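Local structure of leucine aminopeptidase (Fimbriiglobus ruber, 7D1B) at residues Leu88-Val93 against Leu113-Phe118. The protein probably acts as a zinc-dependent glutaminyl cyclase of the M28 peptidase family, converting N-terminal glutamine to pyroglutamate. Residues are numbered along the deposited sequence; the frame is centred on the assembly and turned at random.
Sequences LGAKVV and LIASWF
Ala90 sets its methyl over the six-membered ring of Trp117, with CB 3.6 Å from the ring centroid and 12° off the ring normal, a CH-pi contact. The carbonyl O of Leu88 meets the same ring at its edge, in plane, 3.5 Å from CZ3. CG of Trp117 lies anti to the carbonyl carbon (chi1 -51°), and the ring's far side, CZ2, CH2 and CZ3, comes to Ala90 and Leu88. An alanine in place of Trp117 would probably leave the Ala90 methyl without its aromatic cover and open a gap next to Leu88 O.

Ala90 CB also lies 3.9 Å from Ala115 CB, and on the same sheet face Val92 CG1 touches Leu113 CD1 (3.6 Å, in one of two conformers). The backbones hold this register as an antiparallel ladder: Lys91 and Ser116 form one hydrogen-bonded pair, Ser116 N to Lys91 O being 2.8 Å, and Val93 and Ile114 the next. Val92 and Ala115 make the non-hydrogen-bonded pair between them. Where strand 91-99 begins, a water donates to Gly89 O and Ser116 O, tying the turn to strand 108-117; another links Lys91 O to Ser116 OG (in one of two conformers), which also hydrogen-bonds Asp180.

Gly89, with positive phi (111°), is the C-prime residue of the Schellman motif ending helix 72-87, whose Thr82, Phe85 and Glu86 touch the side chains of Val92, Leu113 and Ala115. Strand 91-99 is an edge strand of the mixed sheet and forms a hairpin with 108-117, whose other edge pairs with strand 178-184, where Phe181 meets Trp117 edge-to-face.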
ATOM      1  N   LEU A  88       9.437  16.889   2.487  1.00 13.13           N
ATOM      2  CA  LEU A  88       9.826  16.272   3.749  1.00 13.21           C
ATOM      3  C   LEU A  88      11.130  15.491   3.648  1.00 12.66           C
ATOM      4  O   LEU A  88      11.545  14.859   4.627  1.00 13.37           O
ATOM      5  CB  LEU A  88       8.667  15.433   4.296  1.00 12.94           C
ATOM      6  CG  LEU A  88       7.507  16.324   4.772  1.00 13.29           C
ATOM      7  CD1 LEU A  88       6.225  15.532   4.924  1.00 14.11           C
ATOM      8  CD2 LEU A  88       7.871  17.008   6.091  1.00 15.23           C
ATOM      9  N   GLY A  89      11.812  15.559   2.503  1.00 13.42           N
ATOM     10  CA  GLY A  89      13.158  15.044   2.364  1.00 13.94           C
ATOM     11  C   GLY A  89      13.304  13.817   1.493  1.00 13.96           C
ATOM     12  O   GLY A  89      14.434  13.359   1.322  1.00 15.77           O
ATOM     13  N   ALA A  90      12.228  13.259   0.939  1.00 14.03           N
ATOM     14  CA  ALA A  90      12.375  12.055   0.130  1.00 14.77           C
ATOM     15  C   ALA A  90      12.814  12.415  -1.283  1.00 14.11           C
ATOM     16  O   ALA A  90      12.483  13.483  -1.805  1.00 16.45           O
ATOM     17  CB  ALA A  90      11.043  11.318   0.035  1.00 15.71           C
ATOM     18  N   LYS A  91      13.528  11.492  -1.923  1.00 13.94           N
ATOM     19  CA  LYS A  91      13.750  11.589  -3.363  1.00 14.20           C
ATOM     20  C   LYS A  91      12.612  10.865  -4.072  1.00 13.44           C
ATOM     21  O   LYS A  91      12.333   9.709  -3.766  1.00 14.88           O
ATOM     22  CB  LYS A  91      15.071  10.930  -3.739  1.00 16.87           C
ATOM     23  CG  LYS A  91      15.336  11.011  -5.217  1.00 22.30           C
ATOM     24  CD  LYS A  91      16.803  10.798  -5.508  1.00 28.92           C
ATOM     25  CE  LYS A  91      17.128  11.088  -6.967  1.00 34.26           C
ATOM     26  NZ  LYS A  91      16.535  10.072  -7.863  1.00 37.30           N
ATOM     27  N   VAL A  92      11.949  11.537  -5.010  1.00 13.57           N
ATOM     28  CA  VAL A  92      10.779  10.960  -5.672  1.00 13.98           C
ATOM     29  C   VAL A  92      11.141  10.640  -7.115  1.00 15.21           C
ATOM     30  O   VAL A  92      11.630  11.512  -7.842  1.00 16.90           O
ATOM     31  CB  VAL A  92       9.558  11.895  -5.594  1.00 14.93           C
ATOM     32  CG1 VAL A  92       8.386  11.328  -6.403  1.00 17.39           C
ATOM     33  CG2 VAL A  92       9.144  12.124  -4.147  1.00 16.10           C
ATOM     34  N   VAL A  93      10.876   9.400  -7.530  1.00 15.01           N
ATOM     35  CA  VAL A  93      11.109   8.939  -8.893  1.00 16.42           C
ATOM     36  C   VAL A  93       9.800   8.404  -9.448  1.00 15.19           C
ATOM     37  O   VAL A  93       9.000   7.796  -8.730  1.00 16.36           O
ATOM     38  CB  VAL A  93      12.260   7.904  -8.960  1.00 22.23           C
ATOM     39  CG1 VAL A  93      12.274   7.137 -10.268  0.70 22.53           C
ATOM     40  CG2 VAL A  93      13.605   8.596  -8.739  0.70 24.20           C
ATOM     41  N   LEU A 113       4.963   5.605  -8.353  1.00 12.71           N
ATOM     42  CA  LEU A 113       5.737   6.643  -7.674  1.00 13.90           C
ATOM     43  C   LEU A 113       6.576   6.000  -6.579  1.00 14.93           C
ATOM     44  O   LEU A 113       6.089   5.152  -5.831  1.00 16.70           O
ATOM     45  CB  LEU A 113       4.808   7.680  -7.049  1.00 17.21           C
ATOM     46  CG  LEU A 113       5.174   9.146  -6.824  0.51 16.26           C
ATOM     47  CD1 LEU A 113       5.585   9.794  -8.134  0.51 15.72           C
ATOM     48  CD2 LEU A 113       4.023   9.926  -6.203  0.51 16.20           C
ATOM     49  N   ILE A 114       7.838   6.390  -6.480  1.00 14.70           N
ATOM     50  CA  ILE A 114       8.719   5.877  -5.441  1.00 15.41           C
ATOM     51  C   ILE A 114       9.261   7.070  -4.674  1.00 15.28           C
ATOM     52  O   ILE A 114       9.871   7.963  -5.266  1.00 18.03           O
ATOM     53  CB  ILE A 114       9.869   5.044  -6.020  1.00 17.72           C
ATOM     54  CG1 ILE A 114       9.336   3.891  -6.875  1.00 18.87           C
ATOM     55  CG2 ILE A 114      10.782   4.534  -4.888  1.00 18.70           C
ATOM     56  CD1 ILE A 114      10.392   3.262  -7.772  1.00 24.24           C
ATOM     57  N   ALA A 115       9.054   7.083  -3.362  1.00 13.44           N
ATOM     58  CA  ALA A 115       9.631   8.093  -2.473  1.00 13.83           C
ATOM     59  C   ALA A 115      10.665   7.387  -1.604  1.00 13.42           C
ATOM     60  O   ALA A 115      10.310   6.540  -0.783  1.00 13.61           O
ATOM     61  CB  ALA A 115       8.557   8.766  -1.626  1.00 15.19           C
ATOM     62  N   SER A 116      11.938   7.721  -1.805  1.00 12.96           N
ATOM     63  CA  SER A 116      13.046   6.976  -1.228  1.00 13.08           C
ATOM     64  C   SER A 116      13.661   7.737  -0.070  1.00 12.50           C
ATOM     65  O   SER A 116      13.920   8.947  -0.166  1.00 13.33           O
ATOM     66  CB  SER A 116      14.130   6.722  -2.279  1.00 16.34           C
ATOM     67  OG  SER A 116      13.736   5.807  -3.263  0.68 16.37           O
ATOM     68  N   TRP A 117      13.966   6.984   0.980  1.00 12.01           N
ATOM     69  CA  TRP A 117      14.620   7.460   2.189  1.00 11.59           C
ATOM     70  C   TRP A 117      15.882   6.637   2.424  1.00 11.81           C
ATOM     71  O   TRP A 117      15.886   5.409   2.251  1.00 11.95           O
ATOM     72  CB  TRP A 117      13.689   7.245   3.405  1.00 12.40           C
ATOM     73  CG  TRP A 117      12.288   7.771   3.235  1.00 11.92           C
ATOM     74  CD1 TRP A 117      11.195   7.056   2.845  1.00 12.09           C
ATOM     75  CD2 TRP A 117      11.838   9.122   3.418  1.00 11.52           C
ATOM     76  NE1 TRP A 117      10.082   7.862   2.804  1.00 12.02           N
ATOM     77  CE2 TRP A 117      10.450   9.139   3.152  1.00 12.37           C
ATOM     78  CE3 TRP A 117      12.475  10.319   3.799  1.00 12.36           C
ATOM     79  CZ2 TRP A 117       9.678  10.299   3.270  1.00 12.60           C
ATOM     80  CZ3 TRP A 117      11.706  11.473   3.896  1.00 12.91           C
ATOM     81  CH2 TRP A 117      10.319  11.456   3.638  1.00 13.09           C
ATOM     82  N   PHE A 118      16.943   7.317   2.850  1.00 13.05           N
ATOM     83  CA  PHE A 118      18.202   6.702   3.284  1.00 13.59           C
ATOM     84  C   PHE A 118      18.892   6.011   2.108  1.00 13.63           C
ATOM     85  O   PHE A 118      18.916   4.779   2.015  1.00 13.60           O
ATOM     86  CB  PHE A 118      18.015   5.738   4.471  1.00 13.78           C
ATOM     87  CG  PHE A 118      16.942   6.155   5.462  1.00 13.35           C
ATOM     88  CD1 PHE A 118      16.883   7.454   5.999  1.00 14.94           C
ATOM     89  CD2 PHE A 118      15.962   5.243   5.832  1.00 13.88           C
ATOM     90  CE1 PHE A 118      15.863   7.813   6.880  1.00 14.72           C
ATOM     91  CE2 PHE A 118      14.946   5.602   6.733  1.00 14.60           C
ATOM     92  CZ  PHE A 118      14.909   6.884   7.255  1.00 15.07           C
TER
HETATM   93  O   HOH W   1      15.617  10.948   0.728  1.00 24.38           O
HETATM   94  O   HOH W   2      13.221   7.260  -5.410  1.00 22.18           O